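PDB 1XOC: oligopeptide-binding protein AppA from Bacillus subtilis, which is the peptide-binding component of the App oligopeptide permease, which handles tetra- and pentapeptides but not tripeptides and can substitute for the Opp system in sporulation and competence. Local coordinates for residues N178-I183 with W193-Y198; E71-L76 with Y82-K87; A308-S313 with K321-P326. All coordinates share one frame; numbering follows the deposited sequence. Where two conformers were deposited one is given.

Contact 1: residues N178-I183 with W193-Y198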
ATOM      1  N   ASN A 178      -9.144  -1.186  18.212  1.00 28.11           N
ATOM      2  CA  ASN A 178      -8.581  -1.264  16.842  1.00 29.12           C
ATOM      3  C   ASN A 178      -8.923  -2.580  16.133  1.00 29.66           C
ATOM      4  O   ASN A 178      -8.649  -2.722  14.969  1.00 28.75           O
ATOM      5  CB  ASN A 178      -7.051  -1.117  16.915  1.00 28.38           C
ATOM      6  CG  ASN A 178      -6.624   0.239  17.444  1.00 30.38           C
ATOM      7  OD1 ASN A 178      -7.181   1.253  17.069  1.00 30.37           O
ATOM      8  ND2 ASN A 178      -5.646   0.251  18.335  1.00 32.51           N
ATOM      9  N   ARG A 179      -9.495  -3.530  16.867  1.00 29.65           N
ATOM     10  CA  ARG A 179      -9.785  -4.833  16.305  1.00 30.16           C
ATOM     11  C   ARG A 179     -11.250  -5.214  16.395  1.00 30.93           C
ATOM     12  O   ARG A 179     -11.882  -5.428  15.384  1.00 33.58           O
ATOM     13  CB  ARG A 179      -8.930  -5.915  16.960  1.00 29.93           C
ATOM     14  CG  ARG A 179      -7.459  -5.765  16.708  1.00 31.56           C
ATOM     15  CD  ARG A 179      -6.586  -6.782  17.420  1.00 32.37           C
ATOM     16  NE  ARG A 179      -7.092  -7.089  18.747  1.00 38.28           N
ATOM     17  CZ  ARG A 179      -6.790  -6.415  19.838  1.00 39.00           C
ATOM     18  NH1 ARG A 179      -5.980  -5.378  19.774  1.00 40.59           N
ATOM     19  NH2 ARG A 179      -7.304  -6.774  21.002  1.00 38.05           N
ATOM     20  N   LYS A 180     -11.789  -5.285  17.609  1.00 30.59           N
ATOM     21  CA  LYS A 180     -13.192  -5.709  17.669  0.50 30.29           C
ATOM     22  C   LYS A 180     -14.159  -4.765  18.366  1.00 30.21           C
ATOM     23  O   LYS A 180     -15.335  -5.048  18.348  1.00 31.28           O
ATOM     24  CB  LYS A 180     -13.298  -7.157  18.171  0.50 29.68           C
ATOM     25  CG  LYS A 180     -12.839  -8.206  17.131  0.50 29.27           C
ATOM     26  CD  LYS A 180     -12.676  -9.628  17.678  0.50 30.68           C
ATOM     27  CE  LYS A 180     -12.035 -10.552  16.644  0.50 28.29           C
ATOM     28  NZ  LYS A 180     -10.587 -10.339  16.560  0.50 27.59           N
ATOM     29  N   LYS A 181     -13.731  -3.548  18.660  1.00 30.98           N
ATOM     30  CA  LYS A 181     -14.665  -2.516  19.058  1.00 31.24           C
ATOM     31  C   LYS A 181     -14.460  -1.176  18.365  1.00 30.68           C
ATOM     32  O   LYS A 181     -14.537  -0.149  19.004  1.00 30.88           O
ATOM     33  CB  LYS A 181     -14.619  -2.313  20.568  1.00 30.94           C
ATOM     34  CG  LYS A 181     -15.045  -3.540  21.337  1.00 34.88           C
ATOM     35  CD  LYS A 181     -15.551  -3.165  22.699  1.00 35.78           C
ATOM     36  CE  LYS A 181     -14.407  -2.826  23.599  1.00 41.77           C
ATOM     37  NZ  LYS A 181     -14.813  -1.891  24.695  1.00 44.76           N
ATOM     38  N   PRO A 182     -14.197  -1.178  17.065  1.00 30.13           N
ATOM     39  CA  PRO A 182     -13.946   0.127  16.464  1.00 30.22           C
ATOM     40  C   PRO A 182     -15.218   0.946  16.347  1.00 30.90           C
ATOM     41  O   PRO A 182     -16.286   0.401  16.061  1.00 31.80           O
ATOM     42  CB  PRO A 182     -13.400  -0.232  15.081  1.00 31.56           C
ATOM     43  CG  PRO A 182     -14.048  -1.497  14.745  1.00 30.06           C
ATOM     44  CD  PRO A 182     -14.105  -2.240  16.044  1.00 30.28           C
ATOM     45  N   ILE A 183     -15.101   2.251  16.567  1.00 30.32           N
ATOM     46  CA  ILE A 183     -16.209   3.202  16.433  1.00 30.08           C
ATOM     47  C   ILE A 183     -15.701   4.332  15.555  1.00 30.16           C
ATOM     48  O   ILE A 183     -14.754   4.986  15.923  1.00 29.84           O
ATOM     49  CB  ILE A 183     -16.684   3.743  17.799  1.00 29.66           C
ATOM     50  CG1 ILE A 183     -17.271   2.599  18.659  1.00 29.95           C
ATOM     51  CG2 ILE A 183     -17.652   4.926  17.612  1.00 30.88           C
ATOM     52  CD1 ILE A 183     -18.547   2.044  18.140  1.00 30.26           C
ATOM     53  N   TRP A 193     -15.810  -9.788  13.490  1.00 30.72           N
ATOM     54  CA  TRP A 193     -14.588 -10.275  12.852  1.00 29.91           C
ATOM     55  C   TRP A 193     -14.315 -11.692  13.363  1.00 30.03           C
ATOM     56  O   TRP A 193     -13.858 -11.899  14.505  1.00 31.27           O
ATOM     57  CB  TRP A 193     -13.418  -9.330  13.119  1.00 29.33           C
ATOM     58  CG  TRP A 193     -12.105  -9.715  12.497  1.00 28.37           C
ATOM     59  CD1 TRP A 193     -11.834 -10.783  11.674  1.00 29.83           C
ATOM     60  CD2 TRP A 193     -10.880  -9.013  12.651  1.00 27.66           C
ATOM     61  NE1 TRP A 193     -10.491 -10.771  11.313  1.00 30.34           N
ATOM     62  CE2 TRP A 193      -9.891  -9.693  11.895  1.00 29.34           C
ATOM     63  CE3 TRP A 193     -10.516  -7.853  13.345  1.00 29.35           C
ATOM     64  CZ2 TRP A 193      -8.562  -9.238  11.813  1.00 30.40           C
ATOM     65  CZ3 TRP A 193      -9.200  -7.418  13.273  1.00 31.02           C
ATOM     66  CH2 TRP A 193      -8.233  -8.127  12.535  1.00 30.81           C
ATOM     67  N   LYS A 194     -14.671 -12.660  12.527  1.00 30.09           N
ATOM     68  CA  LYS A 194     -14.407 -14.070  12.791  1.00 30.07           C
ATOM     69  C   LYS A 194     -13.013 -14.338  12.242  1.00 30.03           C
ATOM     70  O   LYS A 194     -12.801 -14.317  11.012  1.00 29.26           O
ATOM     71  CB  LYS A 194     -15.451 -14.923  12.102  1.00 31.76           C
ATOM     72  CG  LYS A 194     -15.261 -16.400  12.419  1.00 33.13           C
ATOM     73  CD  LYS A 194     -16.500 -17.148  12.931  1.00 38.42           C
ATOM     74  CE  LYS A 194     -16.045 -18.211  13.937  1.00 39.60           C
ATOM     75  NZ  LYS A 194     -17.098 -19.132  14.454  1.00 42.22           N
ATOM     76  N   GLN A 195     -12.066 -14.499  13.165  1.00 28.42           N
ATOM     77  CA  GLN A 195     -10.657 -14.517  12.832  1.00 28.86           C
ATOM     78  C   GLN A 195     -10.377 -15.631  11.804  1.00 28.94           C
ATOM     79  O   GLN A 195     -10.829 -16.768  11.948  1.00 29.89           O
ATOM     80  CB  GLN A 195      -9.801 -14.667  14.101  1.00 29.51           C
ATOM     81  CG  GLN A 195      -8.294 -14.528  13.861  1.00 30.79           C
ATOM     82  CD  GLN A 195      -7.837 -13.092  13.691  1.00 36.83           C
ATOM     83  OE1 GLN A 195      -8.415 -12.165  14.265  1.00 39.65           O
ATOM     84  NE2 GLN A 195      -6.778 -12.902  12.890  1.00 39.69           N
ATOM     85  N   GLY A 196      -9.661 -15.269  10.745  1.00 28.90           N
ATOM     86  CA  GLY A 196      -9.320 -16.186   9.683  1.00 29.12           C
ATOM     87  C   GLY A 196     -10.431 -16.466   8.678  1.00 29.47           C
ATOM     88  O   GLY A 196     -10.251 -17.275   7.762  1.00 30.37           O
ATOM     89  N   GLN A 197     -11.588 -15.819   8.823  1.00 29.31           N
ATOM     90  CA  GLN A 197     -12.727 -16.149   7.980  1.00 29.53           C
ATOM     91  C   GLN A 197     -13.323 -14.914   7.330  1.00 28.57           C
ATOM     92  O   GLN A 197     -13.440 -14.870   6.113  1.00 27.53           O
ATOM     93  CB  GLN A 197     -13.789 -16.862   8.781  1.00 30.31           C
ATOM     94  CG  GLN A 197     -13.331 -18.168   9.331  1.00 31.05           C
ATOM     95  CD  GLN A 197     -14.484 -19.024   9.780  1.00 33.32           C
ATOM     96  OE1 GLN A 197     -14.485 -19.529  10.898  1.00 35.44           O
ATOM     97  NE2 GLN A 197     -15.498 -19.167   8.923  1.00 36.47           N
ATOM     98  N   TYR A 198     -13.769 -13.962   8.142  1.00 28.66           N
ATOM     99  CA  TYR A 198     -14.421 -12.766   7.575  1.00 29.53           C
ATOM    100  C   TYR A 198     -14.577 -11.622   8.556  1.00 30.20           C
ATOM    101  O   TYR A 198     -14.579 -11.797   9.743  1.00 30.16           O
ATOM    102  CB  TYR A 198     -15.822 -13.110   7.029  1.00 30.65           C
ATOM    103  CG  TYR A 198     -16.776 -13.593   8.097  1.00 29.79           C
ATOM    104  CD1 TYR A 198     -16.970 -14.938   8.320  1.00 32.18           C
ATOM    105  CD2 TYR A 198     -17.478 -12.684   8.888  1.00 31.84           C
ATOM    106  CE1 TYR A 198     -17.834 -15.365   9.305  1.00 31.87           C
ATOM    107  CE2 TYR A 198     -18.358 -13.115   9.872  1.00 33.06           C
ATOM    108  CZ  TYR A 198     -18.523 -14.440  10.069  1.00 31.75           C
ATOM    109  OH  TYR A 198     -19.396 -14.871  11.065  1.00 34.92           O
TER
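Arg-179 meets Trp-193 with its backbone and the root of its side chain. Its carbonyl oxygen O arrives at the edge of the indole, in the ring plane, 3.5 Å from CE3 of Trp-193, and this buried oxygen has no hydrogen-bonding partner. CB of Arg-179 rests 4.0 Å from Trp-193 CZ3. Past CG the chain bends away, and the guanidinium group, tilted 50° against the indole plane, is taken up by a salt bridge to Glu-176 and a bond to Glu-174 O.

Lys-180 follows, its chain extended from CG to CE and crossing the tryptophan side chain at about a right angle. This lysine takes two positions, and what follows holds for the modelled one alone. There the turn at the last torsion (chi4 78°) sets the ammonium group above the indole plane, displaced toward the rim: NZ of Lys-180 stands 4.5 Å from the centroid of the six-membered ring of Trp-193, 29° off the normal, an off-centre cation-pi contact. OE1 of Gln-195, also above the plane and offset toward the rim, is 3.6 Å from Lys-180 NZ, so its partial negative charge probably helps to hold the ammonium there. The indole itself is fixed by the bond from NE1 to Glu-31 and by the ring of Phe-35.

Beyond the tryptophan, N of both Gln-197 and Tyr-198 bonds to Lys-194 O. The arrangement is that of a beta hairpin, strands 188-194 and 198-203, with a classic bulge at its turn and the preceding loop packed on its edge strand.

Contact 2: residues E71-L76 with Y82-K87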
ATOM      1  N   GLU A  71     -15.573  20.890   5.596  1.00 29.61           N
ATOM      2  CA  GLU A  71     -16.436  21.864   4.913  1.00 31.03           C
ATOM      3  C   GLU A  71     -15.597  22.785   4.053  1.00 30.03           C
ATOM      4  O   GLU A  71     -16.002  23.123   2.954  1.00 30.56           O
ATOM      5  CB  GLU A  71     -17.224  22.660   5.956  1.00 30.82           C
ATOM      6  CG  GLU A  71     -18.335  23.479   5.399  1.00 33.34           C
ATOM      7  CD  GLU A  71     -19.385  23.924   6.437  1.00 36.43           C
ATOM      8  OE1 GLU A  71     -19.462  23.393   7.583  1.00 44.97           O
ATOM      9  OE2 GLU A  71     -20.167  24.826   6.079  1.00 47.19           O
ATOM     10  N   SER A  72     -14.440  23.202   4.566  1.00 29.53           N
ATOM     11  CA  SER A  72     -13.507  24.008   3.828  1.00 29.59           C
ATOM     12  C   SER A  72     -12.079  23.875   4.372  1.00 29.10           C
ATOM     13  O   SER A  72     -11.885  23.569   5.536  1.00 29.17           O
ATOM     14  CB  SER A  72     -13.952  25.471   3.868  1.00 29.73           C
ATOM     15  OG  SER A  72     -13.877  25.934   5.189  1.00 33.09           O
ATOM     16  N   ILE A  73     -11.103  24.085   3.494  1.00 29.43           N
ATOM     17  CA  ILE A  73      -9.680  24.096   3.837  1.00 29.36           C
ATOM     18  C   ILE A  73      -9.057  25.328   3.189  1.00 28.95           C
ATOM     19  O   ILE A  73      -9.186  25.561   1.970  1.00 30.32           O
ATOM     20  CB  ILE A  73      -8.983  22.911   3.273  1.00 29.30           C
ATOM     21  CG1 ILE A  73      -9.633  21.658   3.859  1.00 29.46           C
ATOM     22  CG2 ILE A  73      -7.475  22.968   3.624  1.00 29.87           C
ATOM     23  CD1 ILE A  73      -9.085  20.362   3.294  1.00 30.28           C
ATOM     24  N   LYS A  74      -8.412  26.154   4.007  1.00 28.90           N
ATOM     25  CA  LYS A  74      -7.700  27.331   3.518  1.00 28.71           C
ATOM     26  C   LYS A  74      -6.215  27.158   3.774  1.00 27.78           C
ATOM     27  O   LYS A  74      -5.803  26.937   4.912  1.00 27.04           O
ATOM     28  CB  LYS A  74      -8.199  28.572   4.250  1.00 29.27           C
ATOM     29  CG  LYS A  74      -7.494  29.831   3.894  1.00 31.81           C
ATOM     30  CD  LYS A  74      -7.835  30.316   2.487  1.00 33.63           C
ATOM     31  CE  LYS A  74      -7.245  31.690   2.198  1.00 33.78           C
ATOM     32  NZ  LYS A  74      -7.136  31.909   0.734  1.00 37.08           N
ATOM     33  N   GLU A  75      -5.414  27.261   2.718  1.00 27.25           N
ATOM     34  CA  GLU A  75      -3.963  27.278   2.858  1.00 28.07           C
ATOM     35  C   GLU A  75      -3.464  28.659   3.271  1.00 27.64           C
ATOM     36  O   GLU A  75      -3.768  29.660   2.623  1.00 27.83           O
ATOM     37  CB  GLU A  75      -3.293  26.847   1.552  1.00 28.38           C
ATOM     38  CG  GLU A  75      -1.794  26.621   1.670  1.00 28.96           C
ATOM     39  CD  GLU A  75      -1.187  26.068   0.396  1.00 32.19           C
ATOM     40  OE1 GLU A  75      -0.975  26.852  -0.553  1.00 33.78           O
ATOM     41  OE2 GLU A  75      -0.920  24.849   0.342  1.00 37.37           O
ATOM     42  N   LEU A  76      -2.695  28.705   4.355  1.00 26.91           N
ATOM     43  CA  LEU A  76      -2.187  29.965   4.883  1.00 27.00           C
ATOM     44  C   LEU A  76      -0.663  30.000   4.858  1.00 25.99           C
ATOM     45  O   LEU A  76      -0.012  28.972   4.670  1.00 25.74           O
ATOM     46  CB  LEU A  76      -2.696  30.193   6.307  1.00 27.02           C
ATOM     47  CG  LEU A  76      -4.213  30.155   6.502  1.00 30.86           C
ATOM     48  CD1 LEU A  76      -4.568  30.238   7.978  1.00 33.27           C
ATOM     49  CD2 LEU A  76      -4.883  31.276   5.721  1.00 30.64           C
ATOM     50  N   TYR A  82      -2.763  25.347   7.654  1.00 26.54           N
ATOM     51  CA  TYR A  82      -4.051  25.017   7.021  1.00 27.47           C
ATOM     52  C   TYR A  82      -5.160  25.189   8.022  1.00 28.28           C
ATOM     53  O   TYR A  82      -5.130  24.607   9.063  1.00 26.33           O
ATOM     54  CB  TYR A  82      -4.061  23.573   6.493  1.00 27.00           C
ATOM     55  CG  TYR A  82      -3.087  23.382   5.389  1.00 27.00           C
ATOM     56  CD1 TYR A  82      -1.735  23.159   5.646  1.00 28.37           C
ATOM     57  CD2 TYR A  82      -3.478  23.518   4.057  1.00 24.78           C
ATOM     58  CE1 TYR A  82      -0.813  23.031   4.622  1.00 27.09           C
ATOM     59  CE2 TYR A  82      -2.573  23.360   3.046  1.00 24.19           C
ATOM     60  CZ  TYR A  82      -1.233  23.162   3.309  1.00 26.49           C
ATOM     61  OH  TYR A  82      -0.379  23.059   2.244  1.00 30.40           O
ATOM     62  N   ASP A  83      -6.131  26.034   7.692  1.00 27.12           N
ATOM     63  CA  ASP A  83      -7.328  26.283   8.528  1.00 27.76           C
ATOM     64  C   ASP A  83      -8.460  25.453   7.976  1.00 27.73           C
ATOM     65  O   ASP A  83      -8.854  25.620   6.819  1.00 28.38           O
ATOM     66  CB  ASP A  83      -7.684  27.789   8.445  1.00 28.03           C
ATOM     67  CG  ASP A  83      -8.793  28.216   9.413  1.00 30.06           C
ATOM     68  OD1 ASP A  83      -9.176  27.409  10.309  1.00 36.53           O
ATOM     69  OD2 ASP A  83      -9.236  29.382   9.287  1.00 34.40           O
ATOM     70  N   VAL A  84      -8.962  24.522   8.794  1.00 28.41           N
ATOM     71  CA  VAL A  84      -9.916  23.518   8.352  1.00 29.64           C
ATOM     72  C   VAL A  84     -11.202  23.621   9.130  1.00 30.58           C
ATOM     73  O   VAL A  84     -11.212  23.569  10.335  1.00 30.69           O
ATOM     74  CB  VAL A  84      -9.329  22.121   8.553  1.00 30.90           C
ATOM     75  CG1 VAL A  84     -10.385  20.996   8.247  1.00 32.78           C
ATOM     76  CG2 VAL A  84      -8.085  21.938   7.713  1.00 29.66           C
ATOM     77  N   LYS A  85     -12.300  23.836   8.416  1.00 30.90           N
ATOM     78  CA  LYS A  85     -13.624  23.825   9.008  1.00 31.67           C
ATOM     79  C   LYS A  85     -14.254  22.469   8.738  1.00 30.89           C
ATOM     80  O   LYS A  85     -14.192  21.971   7.629  1.00 31.30           O
ATOM     81  CB  LYS A  85     -14.465  24.933   8.394  1.00 32.21           C
ATOM     82  CG  LYS A  85     -13.931  26.311   8.752  1.00 35.22           C
ATOM     83  CD  LYS A  85     -14.713  27.473   8.116  1.00 36.30           C
ATOM     84  CE  LYS A  85     -14.002  28.864   8.354  1.00 39.67           C
ATOM     85  NZ  LYS A  85     -12.519  28.920   7.940  1.00 41.25           N
ATOM     86  N   ILE A  86     -14.878  21.898   9.757  1.00 30.56           N
ATOM     87  CA  ILE A  86     -15.406  20.540   9.746  1.00 31.37           C
ATOM     88  C   ILE A  86     -16.919  20.614   9.584  1.00 30.29           C
ATOM     89  O   ILE A  86     -17.556  21.467  10.191  1.00 29.16           O
ATOM     90  CB  ILE A  86     -15.055  19.868  11.107  1.00 31.75           C
ATOM     91  CG1 ILE A  86     -13.515  19.814  11.311  1.00 32.58           C
ATOM     92  CG2 ILE A  86     -15.662  18.490  11.236  1.00 32.30           C
ATOM     93  CD1 ILE A  86     -13.085  19.463  12.721  1.00 35.20           C
ATOM     94  N   LYS A  87     -17.484  19.755   8.751  1.00 30.18           N
ATOM     95  CA  LYS A  87     -18.953  19.642   8.650  1.00 30.97           C
ATOM     96  C   LYS A  87     -19.598  19.374  10.012  1.00 30.98           C
ATOM     97  O   LYS A  87     -19.071  18.597  10.819  1.00 30.41           O
ATOM     98  CB  LYS A  87     -19.324  18.540   7.645  1.00 31.35           C
ATOM     99  CG  LYS A  87     -19.030  18.921   6.178  1.00 30.86           C
ATOM    100  CD  LYS A  87     -19.316  17.756   5.273  1.00 33.16           C
ATOM    101  CE  LYS A  87     -19.362  18.089   3.822  1.00 35.60           C
ATOM    102  NZ  LYS A  87     -18.084  18.034   3.162  1.00 38.86           N
TER
HETATM  103  O   HOH W   1     -18.751  23.865  10.033  1.00 37.37           O
HETATM  104  O   HOH W   2     -11.463  26.877   6.183  1.00 25.13           O
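Tyr-82 and Glu-75 lie side by side on one face of the hairpin, with CG of the glutamate 3.6 Å from CE2 of the tyrosine. The carboxylate is turned 70° against the ring, and a weak hydrogen bond, 2.7 Å, links Tyr-82 OH and Glu-75 OE2. This face is the better covered: CG2 of Ile-73 meets the ring edge at CD2 of Tyr-82, CG1 approaches CG2 of the buried Val-84, and Tyr-149 and Leu-153 of helix 147-155 cover Ile-73. A leucine in place of Tyr-82 would probably leave the Glu-75 carboxylate without its hydroxyl partner and open a gap beside CG2 of Ile-73.

The face of Ser-72, Lys-74, Asp-83 and Lys-85 is looser and wetter. OG of Ser-72 is 3.4 Å from CB of Lys-85, and one water joins that hydroxyl to Asp-83 O and Lys-85 NZ. Lys-85 NZ also forms salt bridges to Glu-136 and, at 3.6 Å, to Asp-83 OD2.

Lys-74 and Asp-83 exchange two backbone bonds of 2.9 Å between N and O. Lys-85 O accepts from Glu-71 N and weakly from Ser-72 N: an antiparallel beta hairpin interrupted by a classic bulge.

Contact 3: residues A308-S313 with K321-P326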
ATOM      1  N   ALA A 308       8.496  -3.239 -14.961  1.00 29.53           N
ATOM      2  CA  ALA A 308       8.725  -1.968 -14.269  1.00 29.32           C
ATOM      3  C   ALA A 308      10.226  -1.667 -14.170  1.00 30.22           C
ATOM      4  O   ALA A 308      11.013  -2.536 -13.804  1.00 31.14           O
ATOM      5  CB  ALA A 308       8.147  -2.010 -12.887  1.00 29.12           C
ATOM      6  N   TYR A 309      10.614  -0.427 -14.500  1.00 30.61           N
ATOM      7  CA  TYR A 309      11.990   0.019 -14.338  1.00 31.26           C
ATOM      8  C   TYR A 309      12.140   1.232 -13.413  1.00 32.72           C
ATOM      9  O   TYR A 309      13.274   1.635 -13.116  1.00 32.06           O
ATOM     10  CB  TYR A 309      12.562   0.392 -15.695  1.00 32.37           C
ATOM     11  CG  TYR A 309      12.461  -0.708 -16.692  1.00 31.90           C
ATOM     12  CD1 TYR A 309      13.367  -1.760 -16.669  1.00 32.25           C
ATOM     13  CD2 TYR A 309      11.452  -0.736 -17.637  1.00 32.99           C
ATOM     14  CE1 TYR A 309      13.296  -2.802 -17.575  1.00 33.18           C
ATOM     15  CE2 TYR A 309      11.365  -1.797 -18.561  1.00 34.77           C
ATOM     16  CZ  TYR A 309      12.302  -2.828 -18.516  1.00 34.59           C
ATOM     17  OH  TYR A 309      12.245  -3.884 -19.408  1.00 35.11           O
ATOM     18  N   ILE A 310      11.006   1.804 -12.990  1.00 32.89           N
ATOM     19  CA  ILE A 310      10.942   3.036 -12.205  1.00 33.29           C
ATOM     20  C   ILE A 310      10.056   2.816 -10.969  1.00 32.29           C
ATOM     21  O   ILE A 310       9.010   2.170 -11.072  1.00 30.46           O
ATOM     22  CB  ILE A 310      10.379   4.158 -13.118  1.00 32.98           C
ATOM     23  CG1 ILE A 310      11.342   4.378 -14.274  1.00 36.40           C
ATOM     24  CG2 ILE A 310      10.116   5.466 -12.391  1.00 34.11           C
ATOM     25  CD1 ILE A 310      10.754   5.165 -15.372  1.00 36.91           C
ATOM     26  N   PRO A 311      10.456   3.367  -9.794  1.00 32.70           N
ATOM     27  CA  PRO A 311       9.657   3.227  -8.567  1.00 33.08           C
ATOM     28  C   PRO A 311       8.445   4.166  -8.521  1.00 33.36           C
ATOM     29  O   PRO A 311       8.205   4.860  -7.523  1.00 34.82           O
ATOM     30  CB  PRO A 311      10.682   3.571  -7.468  1.00 34.08           C
ATOM     31  CG  PRO A 311      11.537   4.562  -8.099  1.00 34.05           C
ATOM     32  CD  PRO A 311      11.705   4.102  -9.525  1.00 32.92           C
ATOM     33  N   GLU A 312       7.668   4.180  -9.590  1.00 31.85           N
ATOM     34  CA  GLU A 312       6.471   5.025  -9.649  1.00 31.21           C
ATOM     35  C   GLU A 312       5.535   4.437 -10.687  1.00 30.25           C
ATOM     36  O   GLU A 312       5.964   3.765 -11.612  1.00 30.52           O
ATOM     37  CB  GLU A 312       6.838   6.458 -10.021  1.00 31.68           C
ATOM     38  CG  GLU A 312       5.648   7.463  -9.968  1.00 32.36           C
ATOM     39  CD  GLU A 312       4.858   7.408  -8.643  1.00 36.42           C
ATOM     40  OE1 GLU A 312       3.789   6.753  -8.605  1.00 36.08           O
ATOM     41  OE2 GLU A 312       5.321   8.027  -7.651  1.00 40.75           O
ATOM     42  N   SER A 313       4.245   4.664 -10.509  1.00 29.90           N
ATOM     43  CA  SER A 313       3.252   4.134 -11.428  1.00 29.22           C
ATOM     44  C   SER A 313       3.140   5.037 -12.653  1.00 28.47           C
ATOM     45  O   SER A 313       3.157   6.275 -12.528  1.00 27.85           O
ATOM     46  CB  SER A 313       1.899   4.135 -10.747  1.00 29.98           C
ATOM     47  OG  SER A 313       0.910   3.717 -11.630  1.00 28.73           O
ATOM     48  N   LYS A 321       8.357  10.745 -18.312  1.00 31.84           N
ATOM     49  CA  LYS A 321       8.011  10.343 -19.667  1.00 32.16           C
ATOM     50  C   LYS A 321       9.235  10.101 -20.567  1.00 32.78           C
ATOM     51  O   LYS A 321       9.217   9.216 -21.429  1.00 32.60           O
ATOM     52  CB  LYS A 321       7.119  11.421 -20.280  1.00 32.49           C
ATOM     53  CG  LYS A 321       6.350  10.984 -21.514  1.00 32.85           C
ATOM     54  CD  LYS A 321       4.939  11.568 -21.527  1.00 32.69           C
ATOM     55  CE  LYS A 321       4.056  10.975 -20.426  1.00 33.03           C
ATOM     56  NZ  LYS A 321       2.626  11.355 -20.633  1.00 33.41           N
ATOM     57  N   ASP A 322      10.299  10.869 -20.343  1.00 33.19           N
ATOM     58  CA  ASP A 322      11.429  10.941 -21.276  1.00 33.40           C
ATOM     59  C   ASP A 322      12.787  10.739 -20.592  1.00 33.48           C
ATOM     60  O   ASP A 322      13.764  11.415 -20.925  1.00 34.03           O
ATOM     61  CB  ASP A 322      11.399  12.300 -22.001  1.00 33.76           C
ATOM     62  CG  ASP A 322      11.251  13.485 -21.035  1.00 34.75           C
ATOM     63  OD1 ASP A 322      11.588  14.625 -21.424  1.00 35.26           O
ATOM     64  OD2 ASP A 322      10.796  13.263 -19.885  1.00 36.47           O
ATOM     65  N   ILE A 323      12.841   9.796 -19.655  1.00 33.21           N
ATOM     66  CA  ILE A 323      14.047   9.510 -18.878  1.00 32.88           C
ATOM     67  C   ILE A 323      14.678   8.186 -19.344  1.00 32.89           C
ATOM     68  O   ILE A 323      13.977   7.193 -19.572  1.00 32.45           O
ATOM     69  CB  ILE A 323      13.695   9.446 -17.360  1.00 32.66           C
ATOM     70  CG1 ILE A 323      14.917   9.674 -16.487  1.00 32.50           C
ATOM     71  CG2 ILE A 323      13.032   8.106 -16.976  1.00 32.43           C
ATOM     72  CD1 ILE A 323      14.632   9.414 -15.014  1.00 32.36           C
ATOM     73  N   ASP A 324      15.996   8.167 -19.498  1.00 32.55           N
ATOM     74  CA  ASP A 324      16.690   6.911 -19.765  1.00 32.58           C
ATOM     75  C   ASP A 324      17.374   6.455 -18.486  1.00 31.63           C
ATOM     76  O   ASP A 324      18.430   6.923 -18.126  1.00 32.04           O
ATOM     77  CB  ASP A 324      17.697   7.058 -20.922  1.00 33.38           C
ATOM     78  CG  ASP A 324      17.065   6.796 -22.316  1.00 35.50           C
ATOM     79  OD1 ASP A 324      16.032   6.083 -22.393  1.00 39.02           O
ATOM     80  OD2 ASP A 324      17.617   7.285 -23.338  1.00 37.45           O
ATOM     81  N   VAL A 325      16.739   5.537 -17.791  1.00 31.18           N
ATOM     82  CA  VAL A 325      17.243   5.021 -16.537  1.00 30.74           C
ATOM     83  C   VAL A 325      17.979   3.709 -16.863  1.00 30.03           C
ATOM     84  O   VAL A 325      17.665   3.083 -17.867  1.00 29.79           O
ATOM     85  CB  VAL A 325      16.032   4.838 -15.567  1.00 30.99           C
ATOM     86  CG1 VAL A 325      15.986   3.481 -14.951  1.00 31.45           C
ATOM     87  CG2 VAL A 325      16.004   5.955 -14.545  1.00 30.85           C
ATOM     88  N   PRO A 326      18.980   3.312 -16.048  1.00 29.34           N
ATOM     89  CA  PRO A 326      19.551   1.987 -16.288  1.00 29.44           C
ATOM     90  C   PRO A 326      18.502   0.906 -16.056  1.00 29.02           C
ATOM     91  O   PRO A 326      17.824   0.916 -15.037  1.00 28.49           O
ATOM     92  CB  PRO A 326      20.673   1.865 -15.247  1.00 28.98           C
ATOM     93  CG  PRO A 326      20.403   2.859 -14.250  1.00 29.96           C
ATOM     94  CD  PRO A 326      19.643   3.988 -14.921  1.00 29.85           C
TER
HETATM   95  O   HOH W   3      15.716   0.151 -13.210  1.00 25.99           O
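With CG1 set beside its backbone N (chi1 -63°) and the chain extended beyond it (chi2 165°), Ile-310 sends CD1 toward Ile-323. There CG1 is anti to the backbone N (chi1 -159°), which leaves the shorter branch, CG2, between the N and the carbonyl carbon and presents it to the incoming methyl. Ile-310 CD1 and Ile-323 CG2 meet at 4.1 Å, a methyl-to-methyl touch between side chains running obliquely to one another. Val-325 supplies the second point of approach: its CG1 packs 3.8 Å from O of Tyr-309, an apolar group against a carbonyl. That oxygen is also reached by a water, which donates to Tyr-309 O and to Pro-326 O at 2.9 Å each and so bridges the two backbones.

Both segments belong to the long irregular excursion between strand 306-307 and helix 332-341, which folds back on itself here. Pro-311 is the centre of an inverse gamma turn, its flanking bond from Glu-312 N to Ile-310 O being weak. Tyr-488 OH bonds to the same Ile-310 O, tying the turn to strand 483-496. On the other segment, Ile-323 touches Gln-475 and Val-325 touches Ala-478, both of helix 463-480.

The three contacts do not touch, and their centres are 33 to 40 Å apart. All are partly buried, but contacts 1 and 2 include exposed residues while contact 3 joins buried and partly exposed ones; none shares its elements with another. Contact 2 alone pairs two strands, inside a five-stranded antiparallel sheet, and buries 599 Å², with a ladder of backbone bonds along it. Contacts 1 and 3, on opposite sides of the chain's centre, have no direct hydrogen bonds between their segments and bury 198 and 131 Å². Contact 1 sets a loop against an edge strand through a cation and an aromatic ring, whereas contact 3 joins two parts of one loop through methyl groups and a water.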